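Local coordinates for hypothetical protein AF1704 (PDB 1ZBM) that probably converts cyclic dehypoxanthine futalosine into 1,4-dihydroxy-6-naphthoate, a step in the biosynthesis of menaquinone, at residues A81-G86 with Y247-S252; E60-S65 with D74-L79; I12-T17 with F24-M29; N116-L121 with L181-N186. One frame throughout, in Å; residues are numbered along the deposited sequence.

Overall arrangement
From the N terminus, contact 3 comes first and closes the shortest loop, folding helix 20-30 back onto strand 11-16. Contact 2 follows in series, joining strand 61-65 to the start of strand 76-86. Contact 1 then opens the longest loop, from the far half of that strand to the link before helix 251-265, and contact 4 is nested inside it; none cross. All four reach one mixed sheet, in which strand 181-189 lies between 61-65 and 76-86. Contact 3 packs a helix on it, contact 2 joins two of its strands, contact 1 covers its edge strand, and contact 4 ties it to helix 114-122, which connects two strands of the second sheet, as in the two-lobed periplasmic-binding-protein fold.

Contact 1: A81-G86 with Y247-S252; sequences AGASVG and YNMPES
The flat group met here is the carbonyl of Tyr247, and Ala81 comes to it from above: Ala81 CB stands 3.5 Å from Tyr247 O, well out of the plane of the peptide rather than at its rim. The same oxygen takes a hydrogen bond from the NE of Arg205, a residue of helix 194-213, and that helix also packs against the Ala81 methyl. The fold belongs to the periplasmic-binding-protein-like family, and here strand 76-86, outermost in its sheet, is flanked by the link between helices 244-247 and 251-265. Residues 247-252 turn from the end of the first helix into the second, with Pro250 at the N-cap, and backbone hydrogen bonds between Met249 and Ser80 and between Thr246 and Gly82 pin the link beside the strand. The second touch is apolar. Met249, a selenomethionine, holds CG anti to its nitrogen and then bends at its last torsion (chi3 -79°), which carries CE to within 3.5 Å of Ala83 CB, tighter than ordinary methyl packing. Leu185 of strand 181-189 touches both of these side chains.

Contact 2: E60-S65 with D74-L79; sequences EVTAIS and DKYRIL
Thr62 and Tyr76 meet with their side chains at about a right angle, within a beta-alpha-beta crossover: strand 61-65 leads through the short helix 66-69 into strand 76-86, and 61-65 and the later half of 76-86 run parallel, with strand 181-189 between them in the sheet. Because the strands are not neighbours, no backbone bond joins them, and the large Tyr76 side chain spans the interval. Its CG lies anti to its own carbonyl carbon (chi1 -77°), and the ring meets 60-65 at CE1 and CZ. Thr62 CG2 approaches this ring obliquely, 4.1 Å from Tyr76 CE1 and scarcely farther from CZ. Glu60 O, by contrast, lies at the ring's edge and near its plane, 4.2 Å from Tyr76 CE1. The phenol oxygen is hydrogen-bonded to Tyr59 O, and Tyr69 OH is bonded to the Tyr76 carbonyl, so both ends of the tyrosine are held. The Thr62 side chain also touches Leu50 of helix 47-53. A glycine in place of Thr62 removes the methyl beside Tyr76 CE1 and would probably open a gap at the ring. The threonine branches do separate work: while CG2 serves the ring, OG1 gives a hydrogen bond to the next residue, with Thr62 OG1 2.8 Å from Ala63 O, in the carbonyl plane and on a lone pair.

Contact 3: I12-T17 with F24-M29; sequences IRVAHT and FMFYAM
Phe26 and His16 bury most of this contact, and they do so by laying one ring flat upon the other. The two planes differ by only 8° and the ring centres are 3.7 Å apart, a face-to-face stack between the last residue of strand 11-16 and the inner side of helix 20-30. His16 ND1 sits 3.6 Å from Phe26 CD1, and His16 CB is equally near Phe26 CE1, so the phenyl covers the base of the histidine side chain as well as the imidazole. The first torsion of His16 (chi1 38°) tucks CG between backbone N and carbonyl carbon, which sets the imidazole flat against the phenyl. Val14, two residues earlier on the strand and also facing the helix, adds a third surface: its CG1 lies 3.9 Å from Phe26 CE2, touching the ring obliquely. Strand, helix and the following strand 39-44 form a beta-alpha-beta unit, and Phe26, which has the largest buried surface of the contact, packs the helix on the strand. Replacing Phe26 by an alanine is likely to leave one face of the His16 imidazole without its stacking partner and to open a gap beside Val14. The imidazole has other neighbours: ND1 is hydrogen-bonded to OD1 of Asp22 on the same helix, and the ring of His42 meets it at about 90°. No hydrogen bond joins 12-17 to 24-29 directly, which implies that dispersion and ring stacking carry this interface, while the bond to Asp22 helps fix the rotation of the imidazole against the phenyl.

Contact 4: N116-L121 with L181-N186; sequences NLLLKL and LPLGLN
Leu118 and Leu181 meet tip to tip, one methyl set against a pair: Leu118 CD1 is 4.0 Å from Leu181 CD1 and just as far from Leu181 CD2. Leu183 adds a looser touch, its CD2 lying 4.5 Å from the same Leu118 CD1. With CG anti to the backbone nitrogen (chi1 -154°), Leu181 brings both of its methyls against that one carbon. No hydrogen bond accompanies these touches, and the small interface rests on a single leucine methyl. One shell further out, on helix 169-174, Trp172 touches Leu118, and Trp170 and Trp173 touch Leu181. The strand is fixed by its partners: Leu181 pairs with Gly86, and Leu183 and Gly184 together face Ser84 in a classic beta bulge. Leu183 O is also bonded to OG1 of Thr114, at the start of helix 114-122, so a polar tie runs beside the apolar one. Thr114 is a predicted substrate-binding residue, and the contact joins strand 181-189 of one sheet to a helix that connects strands of the other, near a probable ligand site, consistent with the interlobe cleft of the periplasmic-binding-protein fold.

Contact 1: A81-G86 with Y247-S252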
loop_
_atom_site.group_PDB
_atom_site.type_symbol
_atom_site.label_atom_id
_atom_site.label_comp_id
_atom_site.label_asym_id
_atom_site.label_seq_id
_atom_site.Cartn_x
_atom_site.Cartn_y
_atom_site.Cartn_z
ATOM N N ALA A 81 5.227 -11.251 5.651
ATOM C CA ALA A 81 5.796 -9.955 5.996
ATOM C C ALA A 81 5.788 -8.958 4.840
ATOM O O ALA A 81 5.977 -9.328 3.676
ATOM C CB ALA A 81 7.226 -10.141 6.494
ATOM N N GLY A 82 5.587 -7.685 5.173
ATOM C CA GLY A 82 5.584 -6.648 4.161
ATOM C C GLY A 82 4.259 -5.948 3.968
ATOM O O GLY A 82 4.213 -4.884 3.355
ATOM N N ALA A 83 3.180 -6.526 4.487
ATOM C CA ALA A 83 1.861 -5.914 4.326
ATOM C C ALA A 83 1.724 -4.576 5.048
ATOM O O ALA A 83 2.384 -4.333 6.053
ATOM C CB ALA A 83 0.773 -6.883 4.821
ATOM N N SER A 84 0.878 -3.705 4.514
ATOM C CA SER A 84 0.620 -2.423 5.142
ATOM C C SER A 84 -0.854 -2.504 5.548
ATOM O O SER A 84 -1.721 -2.804 4.723
ATOM C CB SER A 84 0.890 -1.256 4.175
ATOM O OG SER A 84 0.044 -1.283 3.039
ATOM N N VAL A 85 -1.128 -2.265 6.827
ATOM C CA VAL A 85 -2.483 -2.381 7.348
ATOM C C VAL A 85 -2.922 -1.179 8.177
ATOM O O VAL A 85 -2.246 -0.786 9.127
ATOM C CB VAL A 85 -2.602 -3.680 8.205
ATOM C CG1 VAL A 85 -4.020 -3.851 8.751
ATOM C CG2 VAL A 85 -2.235 -4.884 7.349
ATOM N N GLY A 86 -4.057 -0.593 7.806
ATOM C CA GLY A 86 -4.563 0.552 8.538
ATOM C C GLY A 86 -5.305 0.042 9.752
ATOM O O GLY A 86 -5.901 -1.030 9.708
ATOM N N TYR A 247 5.370 -6.985 10.189
ATOM C CA TYR A 247 6.340 -8.004 10.559
ATOM C C TYR A 247 5.785 -9.410 10.365
ATOM O O TYR A 247 6.503 -10.304 9.922
ATOM C CB TYR A 247 6.791 -7.834 12.007
ATOM C CG TYR A 247 7.902 -8.783 12.391
ATOM C CD1 TYR A 247 9.226 -8.523 12.034
ATOM C CD2 TYR A 247 7.630 -9.950 13.106
ATOM C CE1 TYR A 247 10.251 -9.400 12.387
ATOM C CE2 TYR A 247 8.643 -10.831 13.459
ATOM C CZ TYR A 247 9.953 -10.550 13.100
ATOM O OH TYR A 247 10.947 -11.413 13.482
ATOM N N ASN A 248 4.508 -9.595 10.699
ATOM C CA ASN A 248 3.835 -10.890 10.564
ATOM C C ASN A 248 2.318 -10.669 10.499
ATOM O O ASN A 248 1.717 -10.165 11.448
ATOM C CB ASN A 248 4.177 -11.783 11.767
ATOM C CG ASN A 248 3.681 -13.208 11.601
ATOM O OD1 ASN A 248 3.992 -13.866 10.613
ATOM N ND2 ASN A 248 2.917 -13.695 12.571
HETATM N N MSE A 249 1.695 -11.050 9.391
HETATM C CA MSE A 249 0.253 -10.859 9.260
HETATM C C MSE A 249 -0.504 -11.731 10.267
HETATM O O MSE A 249 -0.477 -12.952 10.179
HETATM C CB MSE A 249 -0.195 -11.201 7.839
HETATM C CG MSE A 249 -1.571 -10.686 7.477
HETATM SE SE MSE A 249 -2.042 -11.201 5.675
HETATM C CE MSE A 249 -1.012 -9.859 4.729
ATOM N N PRO A 250 -1.189 -11.110 11.245
ATOM C CA PRO A 250 -1.935 -11.881 12.249
ATOM C C PRO A 250 -3.215 -12.483 11.684
ATOM O O PRO A 250 -3.629 -12.144 10.571
ATOM C CB PRO A 250 -2.203 -10.850 13.337
ATOM C CG PRO A 250 -2.407 -9.585 12.546
ATOM C CD PRO A 250 -1.266 -9.661 11.524
ATOM N N GLU A 251 -3.851 -13.364 12.452
ATOM C CA GLU A 251 -5.084 -14.007 12.002
ATOM C C GLU A 251 -6.196 -13.019 11.655
ATOM O O GLU A 251 -6.930 -13.237 10.697
ATOM C CB GLU A 251 -5.584 -15.015 13.057
ATOM C CG GLU A 251 -4.651 -16.209 13.277
ATOM C CD GLU A 251 -3.496 -15.909 14.224
ATOM O OE1 GLU A 251 -2.995 -14.757 14.218
ATOM O OE2 GLU A 251 -3.084 -16.830 14.976
ATOM N N SER A 252 -6.307 -11.933 12.419
ATOM C CA SER A 252 -7.344 -10.929 12.189
ATOM C C SER A 252 -7.250 -10.301 10.807
ATOM O O SER A 252 -8.269 -10.052 10.163
ATOM C CB SER A 252 -7.296 -9.835 13.273
ATOM O OG SER A 252 -6.090 -9.087 13.231
#

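Contact 2: E60-S65 with D74-L79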
loop_
_atom_site.group_PDB
_atom_site.type_symbol
_atom_site.label_atom_id
_atom_site.label_comp_id
_atom_site.label_asym_id
_atom_site.label_seq_id
_atom_site.Cartn_x
_atom_site.Cartn_y
_atom_site.Cartn_z
ATOM N N GLU A 60 9.829 -11.824 -8.998
ATOM C CA GLU A 60 9.748 -12.927 -8.053
ATOM C C GLU A 60 9.003 -12.461 -6.811
ATOM O O GLU A 60 8.191 -13.194 -6.258
ATOM C CB GLU A 60 11.142 -13.399 -7.640
ATOM C CG GLU A 60 11.820 -14.322 -8.623
ATOM C CD GLU A 60 12.528 -13.602 -9.753
ATOM O OE1 GLU A 60 12.617 -12.351 -9.730
ATOM O OE2 GLU A 60 13.010 -14.306 -10.666
ATOM N N VAL A 61 9.297 -11.242 -6.370
ATOM C CA VAL A 61 8.649 -10.666 -5.189
ATOM C C VAL A 61 8.256 -9.221 -5.499
ATOM O O VAL A 61 9.098 -8.414 -5.888
ATOM C CB VAL A 61 9.596 -10.638 -3.961
ATOM C CG1 VAL A 61 8.861 -10.042 -2.763
ATOM C CG2 VAL A 61 10.093 -12.040 -3.628
ATOM N N THR A 62 6.986 -8.889 -5.319
ATOM C CA THR A 62 6.539 -7.533 -5.594
ATOM C C THR A 62 5.495 -7.027 -4.614
ATOM O O THR A 62 4.664 -7.799 -4.144
ATOM C CB THR A 62 5.939 -7.421 -7.017
ATOM O OG1 THR A 62 5.436 -6.094 -7.224
ATOM C CG2 THR A 62 4.797 -8.403 -7.194
ATOM N N ALA A 63 5.541 -5.737 -4.287
ATOM C CA ALA A 63 4.526 -5.173 -3.402
ATOM C C ALA A 63 3.290 -5.170 -4.294
ATOM O O ALA A 63 3.411 -5.242 -5.517
ATOM C CB ALA A 63 4.891 -3.744 -3.001
ATOM N N ILE A 64 2.109 -5.089 -3.699
ATOM C CA ILE A 64 0.882 -5.091 -4.487
ATOM C C ILE A 64 -0.337 -4.865 -3.606
ATOM O O ILE A 64 -0.437 -5.426 -2.517
ATOM C CB ILE A 64 0.700 -6.428 -5.231
ATOM C CG1 ILE A 64 -0.507 -6.347 -6.164
ATOM C CG2 ILE A 64 0.466 -7.551 -4.233
ATOM C CD1 ILE A 64 -0.731 -7.598 -6.970
ATOM N N SER A 65 -1.267 -4.052 -4.095
ATOM C CA SER A 65 -2.498 -3.736 -3.376
ATOM C C SER A 65 -3.298 -4.996 -3.065
ATOM O O SER A 65 -3.317 -5.927 -3.866
ATOM C CB SER A 65 -3.356 -2.789 -4.219
ATOM O OG SER A 65 -2.699 -1.556 -4.435
ATOM N N ASP A 74 -3.404 -16.707 -8.334
ATOM C CA ASP A 74 -3.134 -17.966 -9.021
ATOM C C ASP A 74 -1.630 -18.155 -9.225
ATOM O O ASP A 74 -1.102 -19.268 -9.146
ATOM C CB ASP A 74 -3.853 -18.014 -10.382
ATOM C CG ASP A 74 -3.523 -16.825 -11.278
ATOM O OD1 ASP A 74 -3.660 -15.663 -10.819
ATOM O OD2 ASP A 74 -3.140 -17.039 -12.460
ATOM N N LYS A 75 -0.943 -17.049 -9.480
ATOM C CA LYS A 75 0.495 -17.082 -9.701
ATOM C C LYS A 75 1.285 -16.545 -8.503
ATOM O O LYS A 75 2.486 -16.795 -8.375
ATOM C CB LYS A 75 0.842 -16.269 -10.949
ATOM C CG LYS A 75 0.431 -16.921 -12.267
ATOM C CD LYS A 75 1.067 -18.299 -12.423
ATOM C CE LYS A 75 1.115 -18.725 -13.877
ATOM N NZ LYS A 75 -0.161 -18.431 -14.574
ATOM N N TYR A 76 0.602 -15.826 -7.621
ATOM C CA TYR A 76 1.238 -15.231 -6.454
ATOM C C TYR A 76 0.561 -15.617 -5.148
ATOM O O TYR A 76 -0.629 -15.922 -5.134
ATOM C CB TYR A 76 1.197 -13.704 -6.578
ATOM C CG TYR A 76 2.214 -13.098 -7.527
ATOM C CD1 TYR A 76 3.547 -12.943 -7.142
ATOM C CD2 TYR A 76 1.843 -12.678 -8.804
ATOM C CE1 TYR A 76 4.488 -12.384 -8.002
ATOM C CE2 TYR A 76 2.774 -12.119 -9.675
ATOM C CZ TYR A 76 4.097 -11.977 -9.267
ATOM O OH TYR A 76 5.024 -11.460 -10.129
ATOM N N ARG A 77 1.314 -15.616 -4.054
ATOM C CA ARG A 77 0.720 -15.887 -2.748
ATOM C C ARG A 77 1.174 -14.767 -1.822
ATOM O O ARG A 77 2.205 -14.133 -2.062
ATOM C CB ARG A 77 1.147 -17.240 -2.185
ATOM C CG ARG A 77 2.506 -17.281 -1.547
ATOM C CD ARG A 77 2.696 -18.617 -0.858
ATOM N NE ARG A 77 4.070 -18.812 -0.415
ATOM C CZ ARG A 77 4.627 -18.171 0.606
ATOM N NH1 ARG A 77 3.924 -17.282 1.304
ATOM N NH2 ARG A 77 5.888 -18.430 0.934
ATOM N N ILE A 78 0.402 -14.513 -0.773
ATOM C CA ILE A 78 0.729 -13.447 0.156
ATOM C C ILE A 78 1.876 -13.812 1.076
ATOM O O ILE A 78 1.873 -14.872 1.700
ATOM C CB ILE A 78 -0.476 -13.067 1.020
ATOM C CG1 ILE A 78 -1.682 -12.768 0.121
ATOM C CG2 ILE A 78 -0.137 -11.831 1.846
ATOM C CD1 ILE A 78 -3.012 -12.786 0.856
ATOM N N LEU A 79 2.873 -12.935 1.151
ATOM C CA LEU A 79 4.022 -13.182 2.028
ATOM C C LEU A 79 3.649 -12.722 3.441
ATOM O O LEU A 79 3.033 -11.676 3.614
ATOM C CB LEU A 79 5.231 -12.416 1.506
ATOM C CG LEU A 79 6.570 -12.858 2.065
ATOM C CD1 LEU A 79 6.951 -14.247 1.533
ATOM C CD2 LEU A 79 7.620 -11.821 1.641
#

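Contact 3: I12-T17 with F24-M29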
loop_
_atom_site.group_PDB
_atom_site.type_symbol
_atom_site.label_atom_id
_atom_site.label_comp_id
_atom_site.label_asym_id
_atom_site.label_seq_id
_atom_site.Cartn_x
_atom_site.Cartn_y
_atom_site.Cartn_z
ATOM N N ILE A 12 17.160 -13.010 -7.666
ATOM C CA ILE A 12 15.767 -12.584 -7.824
ATOM C C ILE A 12 15.532 -11.083 -7.878
ATOM O O ILE A 12 16.389 -10.284 -7.487
ATOM C CB ILE A 12 14.874 -13.130 -6.685
ATOM C CG1 ILE A 12 15.306 -12.525 -5.349
ATOM C CG2 ILE A 12 14.961 -14.643 -6.638
ATOM C CD1 ILE A 12 14.415 -12.914 -4.172
ATOM N N ARG A 13 14.354 -10.702 -8.371
ATOM C CA ARG A 13 13.985 -9.290 -8.453
ATOM C C ARG A 13 12.923 -8.978 -7.413
ATOM O O ARG A 13 11.916 -9.673 -7.304
ATOM C CB ARG A 13 13.488 -8.937 -9.865
ATOM C CG ARG A 13 14.589 -9.008 -10.920
ATOM C CD ARG A 13 14.148 -8.411 -12.248
ATOM N NE ARG A 13 13.089 -9.176 -12.893
ATOM C CZ ARG A 13 12.508 -8.818 -14.035
ATOM N NH1 ARG A 13 11.546 -9.567 -14.565
ATOM N NH2 ARG A 13 12.887 -7.704 -14.643
ATOM N N VAL A 14 13.182 -7.940 -6.628
ATOM C CA VAL A 14 12.274 -7.514 -5.573
ATOM C C VAL A 14 11.829 -6.096 -5.889
ATOM O O VAL A 14 12.628 -5.154 -5.880
ATOM C CB VAL A 14 12.976 -7.573 -4.188
ATOM C CG1 VAL A 14 12.011 -7.170 -3.076
ATOM C CG2 VAL A 14 13.491 -8.988 -3.947
ATOM N N ALA A 15 10.545 -5.965 -6.195
ATOM C CA ALA A 15 9.969 -4.687 -6.551
ATOM C C ALA A 15 9.104 -4.103 -5.458
ATOM O O ALA A 15 8.293 -4.792 -4.831
ATOM C CB ALA A 15 9.146 -4.828 -7.836
ATOM N N HIS A 16 9.301 -2.815 -5.238
ATOM C CA HIS A 16 8.538 -2.083 -4.263
ATOM C C HIS A 16 8.374 -0.641 -4.730
ATOM O O HIS A 16 8.781 -0.293 -5.847
ATOM C CB HIS A 16 9.158 -2.183 -2.859
ATOM C CG HIS A 16 10.653 -2.152 -2.831
ATOM N ND1 HIS A 16 11.360 -1.109 -2.267
ATOM C CD2 HIS A 16 11.570 -3.064 -3.217
ATOM C CE1 HIS A 16 12.648 -1.388 -2.308
ATOM N NE2 HIS A 16 12.806 -2.568 -2.879
ATOM N N THR A 17 7.791 0.190 -3.877
ATOM C CA THR A 17 7.461 1.563 -4.237
ATOM C C THR A 17 8.291 2.741 -3.752
ATOM O O THR A 17 8.929 2.682 -2.705
ATOM C CB THR A 17 6.010 1.843 -3.835
ATOM O OG1 THR A 17 5.878 1.738 -2.407
ATOM C CG2 THR A 17 5.089 0.839 -4.498
ATOM N N PHE A 24 11.631 2.970 4.131
ATOM C CA PHE A 24 11.837 2.779 5.560
ATOM C C PHE A 24 11.950 1.279 5.851
ATOM O O PHE A 24 12.959 0.812 6.379
ATOM C CB PHE A 24 10.651 3.401 6.312
ATOM C CG PHE A 24 10.750 3.317 7.809
ATOM C CD1 PHE A 24 11.593 4.170 8.519
ATOM C CD2 PHE A 24 10.010 2.374 8.509
ATOM C CE1 PHE A 24 11.682 4.098 9.918
ATOM C CE2 PHE A 24 10.091 2.289 9.905
ATOM C CZ PHE A 24 10.938 3.150 10.609
HETATM N N MSE A 25 10.912 0.538 5.473
HETATM C CA MSE A 25 10.847 -0.906 5.655
HETATM C C MSE A 25 12.023 -1.637 4.989
HETATM O O MSE A 25 12.622 -2.548 5.579
HETATM C CB MSE A 25 9.520 -1.418 5.084
HETATM C CG MSE A 25 9.246 -2.894 5.280
HETATM SE SE MSE A 25 7.699 -3.468 4.215
HETATM C CE MSE A 25 6.463 -2.056 4.741
ATOM N N PHE A 26 12.374 -1.222 3.772
ATOM C CA PHE A 26 13.471 -1.862 3.028
ATOM C C PHE A 26 14.876 -1.310 3.256
ATOM O O PHE A 26 15.835 -1.836 2.692
ATOM C CB PHE A 26 13.204 -1.825 1.521
ATOM C CG PHE A 26 12.201 -2.837 1.051
ATOM C CD1 PHE A 26 10.859 -2.512 0.962
ATOM C CD2 PHE A 26 12.610 -4.103 0.652
ATOM C CE1 PHE A 26 9.933 -3.435 0.476
ATOM C CE2 PHE A 26 11.697 -5.038 0.166
ATOM C CZ PHE A 26 10.358 -4.701 0.074
ATOM N N TYR A 27 15.001 -0.267 4.073
ATOM C CA TYR A 27 16.306 0.334 4.336
ATOM C C TYR A 27 17.413 -0.658 4.687
ATOM O O TYR A 27 18.477 -0.648 4.070
ATOM C CB TYR A 27 16.207 1.378 5.452
ATOM C CG TYR A 27 17.560 1.828 5.940
ATOM C CD1 TYR A 27 18.142 1.260 7.075
ATOM C CD2 TYR A 27 18.301 2.764 5.218
ATOM C CE1 TYR A 27 19.427 1.611 7.472
ATOM C CE2 TYR A 27 19.585 3.117 5.608
ATOM C CZ TYR A 27 20.142 2.539 6.733
ATOM O OH TYR A 27 21.416 2.899 7.111
ATOM N N ALA A 28 17.171 -1.502 5.682
ATOM C CA ALA A 28 18.175 -2.471 6.103
ATOM C C ALA A 28 18.618 -3.375 4.957
ATOM O O ALA A 28 19.802 -3.704 4.835
ATOM C CB ALA A 28 17.634 -3.324 7.260
HETATM N N MSE A 29 17.666 -3.778 4.120
HETATM C CA MSE A 29 17.976 -4.662 3.004
HETATM C C MSE A 29 18.694 -3.937 1.868
HETATM O O MSE A 29 19.626 -4.478 1.276
HETATM C CB MSE A 29 16.697 -5.317 2.479
HETATM C CG MSE A 29 16.941 -6.516 1.572
HETATM SE SE MSE A 29 15.283 -7.288 0.889
HETATM C CE MSE A 29 14.773 -8.332 2.444
#

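Contact 4: N116-L121 with L181-N186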
loop_
_atom_site.group_PDB
_atom_site.type_symbol
_atom_site.label_atom_id
_atom_site.label_comp_id
_atom_site.label_asym_id
_atom_site.label_seq_id
_atom_site.Cartn_x
_atom_site.Cartn_y
_atom_site.Cartn_z
ATOM N N ASN A 116 -9.293 2.109 -4.097
ATOM C CA ASN A 116 -10.319 2.266 -5.113
ATOM C C ASN A 116 -11.452 1.292 -4.851
ATOM O O ASN A 116 -12.627 1.663 -4.901
ATOM C CB ASN A 116 -9.755 2.036 -6.507
ATOM C CG ASN A 116 -10.152 3.138 -7.458
ATOM O OD1 ASN A 116 -11.342 3.475 -7.578
ATOM N ND2 ASN A 116 -9.167 3.719 -8.134
ATOM N N LEU A 117 -11.093 0.047 -4.564
ATOM C CA LEU A 117 -12.083 -0.977 -4.271
ATOM C C LEU A 117 -12.995 -0.466 -3.150
ATOM O O LEU A 117 -14.221 -0.550 -3.250
ATOM C CB LEU A 117 -11.387 -2.276 -3.853
ATOM C CG LEU A 117 -12.295 -3.444 -3.439
ATOM C CD1 LEU A 117 -13.263 -3.784 -4.570
ATOM C CD2 LEU A 117 -11.435 -4.664 -3.097
ATOM N N LEU A 118 -12.391 0.074 -2.090
ATOM C CA LEU A 118 -13.155 0.618 -0.963
ATOM C C LEU A 118 -14.115 1.732 -1.407
ATOM O O LEU A 118 -15.289 1.743 -1.021
ATOM C CB LEU A 118 -12.211 1.157 0.122
ATOM C CG LEU A 118 -11.450 0.131 0.960
ATOM C CD1 LEU A 118 -10.322 0.801 1.752
ATOM C CD2 LEU A 118 -12.410 -0.563 1.879
ATOM N N LEU A 119 -13.613 2.667 -2.205
ATOM C CA LEU A 119 -14.435 3.760 -2.692
ATOM C C LEU A 119 -15.618 3.196 -3.478
ATOM O O LEU A 119 -16.764 3.579 -3.247
ATOM C CB LEU A 119 -13.605 4.696 -3.582
ATOM C CG LEU A 119 -14.315 5.911 -4.216
ATOM C CD1 LEU A 119 -14.864 6.811 -3.124
ATOM C CD2 LEU A 119 -13.338 6.690 -5.100
ATOM N N LYS A 120 -15.337 2.275 -4.395
ATOM C CA LYS A 120 -16.370 1.645 -5.208
ATOM C C LYS A 120 -17.400 0.897 -4.361
ATOM O O LYS A 120 -18.495 0.613 -4.833
ATOM C CB LYS A 120 -15.718 0.700 -6.224
ATOM C CG LYS A 120 -14.880 1.428 -7.289
ATOM C CD LYS A 120 -13.771 0.552 -7.849
ATOM C CE LYS A 120 -14.326 -0.661 -8.563
ATOM N NZ LYS A 120 -13.246 -1.658 -8.830
ATOM N N LEU A 121 -17.050 0.578 -3.117
ATOM C CA LEU A 121 -17.969 -0.111 -2.212
ATOM C C LEU A 121 -18.762 0.881 -1.372
ATOM O O LEU A 121 -19.887 0.607 -0.983
ATOM C CB LEU A 121 -17.200 -1.033 -1.265
ATOM C CG LEU A 121 -16.641 -2.340 -1.825
ATOM C CD1 LEU A 121 -15.679 -2.918 -0.817
ATOM C CD2 LEU A 121 -17.779 -3.318 -2.115
ATOM N N LEU A 181 -7.497 -2.938 8.577
ATOM C CA LEU A 181 -7.755 -2.727 7.152
ATOM C C LEU A 181 -6.549 -3.052 6.247
ATOM O O LEU A 181 -5.584 -2.282 6.200
ATOM C CB LEU A 181 -8.160 -1.264 6.927
ATOM C CG LEU A 181 -9.036 -0.862 5.732
ATOM C CD1 LEU A 181 -8.904 0.645 5.494
ATOM C CD2 LEU A 181 -8.639 -1.626 4.500
ATOM N N PRO A 182 -6.599 -4.180 5.507
ATOM C CA PRO A 182 -5.523 -4.610 4.598
ATOM C C PRO A 182 -5.409 -3.662 3.412
ATOM O O PRO A 182 -6.365 -3.520 2.652
ATOM C CB PRO A 182 -5.973 -5.999 4.136
ATOM C CG PRO A 182 -6.987 -6.419 5.154
ATOM C CD PRO A 182 -7.704 -5.151 5.487
ATOM N N LEU A 183 -4.252 -3.030 3.226
ATOM C CA LEU A 183 -4.094 -2.097 2.105
ATOM C C LEU A 183 -3.083 -2.558 1.060
ATOM O O LEU A 183 -3.444 -2.801 -0.090
ATOM C CB LEU A 183 -3.698 -0.717 2.626
ATOM C CG LEU A 183 -4.733 -0.057 3.529
ATOM C CD1 LEU A 183 -4.096 1.116 4.229
ATOM C CD2 LEU A 183 -5.945 0.381 2.698
ATOM N N GLY A 184 -1.821 -2.649 1.464
ATOM C CA GLY A 184 -0.781 -3.089 0.559
ATOM C C GLY A 184 -0.255 -4.419 1.049
ATOM O O GLY A 184 -0.239 -4.673 2.252
ATOM N N LEU A 185 0.175 -5.279 0.137
ATOM C CA LEU A 185 0.685 -6.587 0.536
ATOM C C LEU A 185 2.004 -6.932 -0.144
ATOM O O LEU A 185 2.342 -6.396 -1.200
ATOM C CB LEU A 185 -0.334 -7.668 0.173
ATOM C CG LEU A 185 -1.781 -7.569 0.654
ATOM C CD1 LEU A 185 -2.617 -8.583 -0.111
ATOM C CD2 LEU A 185 -1.869 -7.815 2.152
ATOM N N ASN A 186 2.753 -7.836 0.464
ATOM C CA ASN A 186 3.975 -8.271 -0.170
ATOM C C ASN A 186 3.605 -9.613 -0.786
ATOM O O ASN A 186 3.099 -10.494 -0.101
ATOM C CB ASN A 186 5.115 -8.430 0.832
ATOM C CG ASN A 186 6.343 -7.647 0.422
ATOM O OD1 ASN A 186 7.466 -7.950 0.838
ATOM N ND2 ASN A 186 6.136 -6.626 -0.399
#